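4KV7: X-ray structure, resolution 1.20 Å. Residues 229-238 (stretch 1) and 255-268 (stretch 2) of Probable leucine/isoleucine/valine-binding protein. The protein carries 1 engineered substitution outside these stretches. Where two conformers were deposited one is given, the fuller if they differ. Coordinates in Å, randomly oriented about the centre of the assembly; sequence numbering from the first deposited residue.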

# COMPACT_ATOMS: atom_id res chain seq x y z
N CYS A 229 -3.32 5.79 14.40
CA CYS A 229 -2.24 5.01 14.99
C CYS A 229 -1.32 5.88 15.83
O CYS A 229 -0.88 5.47 16.92
CB CYS A 229 -1.47 4.25 13.92
SG CYS A 229 -2.42 2.88 13.22
N SER A 230 -1.05 7.10 15.38
CA SER A 230 -0.23 8.02 16.15
C SER A 230 -0.89 8.37 17.47
O SER A 230 -0.25 8.40 18.52
CB SER A 230 0.03 9.32 15.38
OG SER A 230 0.84 9.09 14.25
N LYS A 231 -2.19 8.65 17.42
CA LYS A 231 -2.92 8.97 18.63
C LYS A 231 -2.96 7.79 19.60
O LYS A 231 -2.81 7.96 20.80
CB LYS A 231 -4.34 9.42 18.30
CG LYS A 231 -5.12 9.82 19.53
CD LYS A 231 -6.39 10.56 19.20
CE LYS A 231 -7.21 10.79 20.45
NZ LYS A 231 -8.55 11.32 20.09
N LEU A 232 -3.17 6.59 19.08
CA LEU A 232 -3.17 5.39 19.90
C LEU A 232 -1.83 5.24 20.63
O LEU A 232 -1.80 4.97 21.83
CB LEU A 232 -3.48 4.18 19.01
CG LEU A 232 -3.66 2.80 19.65
CD1 LEU A 232 -2.33 2.17 20.02
CD2 LEU A 232 -4.59 2.84 20.85
N ILE A 233 -0.73 5.39 19.90
CA ILE A 233 0.59 5.24 20.51
C ILE A 233 0.85 6.29 21.58
O ILE A 233 1.36 5.97 22.66
CB ILE A 233 1.69 5.24 19.45
CG1 ILE A 233 1.60 3.94 18.65
CG2 ILE A 233 3.06 5.39 20.09
CD1 ILE A 233 2.36 3.96 17.36
N ARG A 234 0.48 7.54 21.31
CA ARG A 234 0.63 8.60 22.30
C ARG A 234 -0.17 8.29 23.55
O ARG A 234 0.32 8.44 24.67
CB ARG A 234 0.16 9.95 21.74
CG ARG A 234 1.15 10.61 20.79
CD ARG A 234 0.79 12.06 20.52
NE ARG A 234 1.68 12.65 19.52
CZ ARG A 234 2.86 13.20 19.80
NH1 ARG A 234 3.30 13.25 21.05
NH2 ARG A 234 3.60 13.71 18.82
N MSE A 235 -1.41 7.85 23.36
CA MSE A 235 -2.30 7.56 24.48
C MSE A 235 -1.88 6.32 25.26
O MSE A 235 -2.02 6.28 26.48
CB MSE A 235 -3.73 7.41 23.99
CG MSE A 235 -4.34 8.73 23.60
SE MSE A 235 -6.25 8.62 23.32
CE MSE A 235 -6.64 7.11 24.42
N ALA A 236 -1.38 5.32 24.55
CA ALA A 236 -0.87 4.13 25.21
C ALA A 236 0.24 4.53 26.18
O ALA A 236 0.22 4.15 27.34
CB ALA A 236 -0.34 3.15 24.18
N ARG A 237 1.19 5.33 25.69
CA ARG A 237 2.34 5.71 26.52
C ARG A 237 1.90 6.57 27.71
O ARG A 237 2.48 6.48 28.80
CB ARG A 237 3.44 6.35 25.66
CG ARG A 237 3.91 5.47 24.48
CD ARG A 237 5.32 5.83 23.97
NE ARG A 237 5.58 5.33 22.62
CZ ARG A 237 6.02 4.11 22.33
NH1 ARG A 237 6.23 3.76 21.07
NH2 ARG A 237 6.24 3.23 23.30
N MSE A 238 0.86 7.38 27.53
CA MSE A 238 0.28 8.18 28.62
C MSE A 238 -0.44 7.29 29.63
O MSE A 238 -0.53 7.63 30.81
CB MSE A 238 -0.70 9.22 28.07
CG MSE A 238 -0.08 10.26 27.14
SE MSE A 238 0.97 11.61 28.05
CE MSE A 238 -0.44 12.37 29.15
N ALA A 255 4.70 9.11 7.43
CA ALA A 255 3.76 10.02 8.08
C ALA A 255 3.66 9.73 9.58
O ALA A 255 3.52 10.65 10.39
CB ALA A 255 2.40 9.93 7.43
N LEU A 256 3.72 8.46 9.94
CA LEU A 256 3.66 8.07 11.34
C LEU A 256 4.85 8.64 12.11
O LEU A 256 4.69 9.20 13.20
CB LEU A 256 3.66 6.55 11.43
CG LEU A 256 3.57 5.95 12.83
CD1 LEU A 256 2.19 6.13 13.44
CD2 LEU A 256 3.94 4.48 12.79
N GLN A 257 6.04 8.52 11.54
CA GLN A 257 7.24 9.03 12.19
C GLN A 257 7.19 10.55 12.33
O GLN A 257 7.59 11.10 13.36
CB GLN A 257 8.51 8.60 11.44
CG GLN A 257 9.78 9.15 12.08
CD GLN A 257 11.04 8.51 11.56
OE1 GLN A 257 11.10 8.05 10.41
NE2 GLN A 257 12.07 8.46 12.40
N ARG A 258 6.70 11.23 11.30
CA ARG A 258 6.60 12.68 11.32
C ARG A 258 5.65 13.14 12.43
O ARG A 258 5.92 14.13 13.11
CB ARG A 258 6.13 13.20 9.96
CG ARG A 258 6.08 14.70 9.79
CD ARG A 258 5.57 15.05 8.39
NE ARG A 258 5.87 13.97 7.43
CZ ARG A 258 4.96 13.33 6.70
NH1 ARG A 258 3.67 13.65 6.81
NH2 ARG A 258 5.33 12.37 5.87
N SER A 259 4.55 12.43 12.61
CA SER A 259 3.57 12.80 13.63
C SER A 259 4.08 12.54 15.04
O SER A 259 3.86 13.35 15.94
CB SER A 259 2.26 12.04 13.40
OG SER A 259 1.33 12.35 14.43
N LEU A 260 4.75 11.41 15.23
CA LEU A 260 5.14 10.98 16.57
C LEU A 260 6.49 11.48 17.04
O LEU A 260 6.74 11.54 18.24
CB LEU A 260 5.14 9.45 16.65
CG LEU A 260 3.78 8.79 16.74
CD1 LEU A 260 3.94 7.28 16.64
CD2 LEU A 260 3.09 9.18 18.03
N GLY A 261 7.37 11.83 16.10
CA GLY A 261 8.72 12.22 16.45
C GLY A 261 9.45 11.13 17.23
O GLY A 261 9.44 9.97 16.82
N ASP A 262 10.04 11.51 18.36
CA ASP A 262 10.78 10.57 19.21
C ASP A 262 9.94 9.37 19.66
O ASP A 262 10.48 8.31 19.97
CB ASP A 262 11.33 11.29 20.45
CG ASP A 262 12.34 12.37 20.09
OD1 ASP A 262 13.04 12.21 19.08
OD2 ASP A 262 12.42 13.38 20.83
N LEU A 263 8.62 9.54 19.70
CA LEU A 263 7.73 8.51 20.20
C LEU A 263 7.61 7.36 19.20
O LEU A 263 7.07 6.30 19.53
CB LEU A 263 6.35 9.08 20.51
CG LEU A 263 6.16 9.87 21.81
CD1 LEU A 263 7.10 11.07 21.92
CD2 LEU A 263 4.71 10.32 21.95
N ALA A 264 8.09 7.56 17.98
CA ALA A 264 8.08 6.52 16.96
C ALA A 264 9.32 5.63 17.04
O ALA A 264 9.38 4.58 16.39
CB ALA A 264 7.95 7.12 15.56
N ASN A 265 10.31 6.05 17.82
CA ASN A 265 11.55 5.30 17.98
C ASN A 265 11.26 3.90 18.52
O ASN A 265 10.72 3.75 19.62
CB ASN A 265 12.51 6.04 18.90
CG ASN A 265 13.96 5.58 18.75
OD1 ASN A 265 14.23 4.47 18.30
ND2 ASN A 265 14.89 6.44 19.14
N GLY A 266 11.62 2.88 17.75
CA GLY A 266 11.42 1.51 18.18
C GLY A 266 10.26 0.81 17.49
O GLY A 266 10.14 -0.41 17.58
N ILE A 267 9.41 1.57 16.81
CA ILE A 267 8.30 0.96 16.07
C ILE A 267 8.83 0.19 14.87
O ILE A 267 9.74 0.65 14.18
CB ILE A 267 7.30 2.04 15.59
CG1 ILE A 267 6.63 2.69 16.80
CG2 ILE A 267 6.25 1.44 14.68
CD1 ILE A 267 5.72 3.84 16.41
N VAL A 268 8.27 -0.99 14.62
CA VAL A 268 8.61 -1.78 13.44
C VAL A 268 7.46 -1.64 12.45
O VAL A 268 6.30 -1.68 12.85
CB VAL A 268 8.83 -3.26 13.81
CG1 VAL A 268 8.95 -4.13 12.57
CG2 VAL A 268 10.07 -3.40 14.69
O HOH W 1 0.96 12.96 17.25
O HOH W 2 6.40 13.72 19.73
O HOH W 3 8.53 2.08 20.54

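Residues 229-238 form one helical run, with i to i+4 bonds from Ile233 N to Cys229 O (3.0 Å) through Met238 N to Arg234 O (3.1 Å). The helix of 255-260 passes it at a closest axial approach of 9.7 Å, the N-to-C directions 43° apart. The backbones come near at Ser230 and Leu260, whose CA atoms lie 6.1 Å apart. Gly261 is the first residue to leave helical phi/psi, with positive phi (57°), and a 3-10 segment followed by a type II turn from Ala264 to Ile267 carries the chain on past the first helix.

Two arginines of the first helix reach backbone carbonyls of the second stretch, directly or through water. Ser259 O accepts from Arg234 NH2 (2.9 Å, N-H...O angle 143°), lying near the guanidinium plane, as suits an in-plane N-H donor. The same NH2 also donates to water 2 (2.9 Å), which in turn donates to Leu260 O (2.7 Å); Leu260 O also accepts from Leu263 N (3.1 Å). Arg234 NE donates to water 1 at 2.4 Å, a very short separation; that water also hydrogen-bonds Ser259 OG (2.9 Å). Leu260 CD2 covers one face of the guanidinium.

Arg237 repeats the theme about one helical turn on. Its NH1 donates to Leu263 O (3.1 Å, 137°) and to water 3 (2.9 Å), which donates to Asn265 O (2.9 Å); its NH2 is satisfied elsewhere in the structure. Ser230 OG is likewise bonded elsewhere, and it lies 3.3 Å from Ser259 OG.

Beside these polar links is an apolar cluster centred on Ile233. Its CD1 lies 3.5 Å from Ile267 CD1 and 3.7 Å from Leu260 CD1, while Cys229 CB meets Leu256 CD1 at 4.1 Å. These contacts need no bonding partners and contribute to the 511 Å² buried between the stretches.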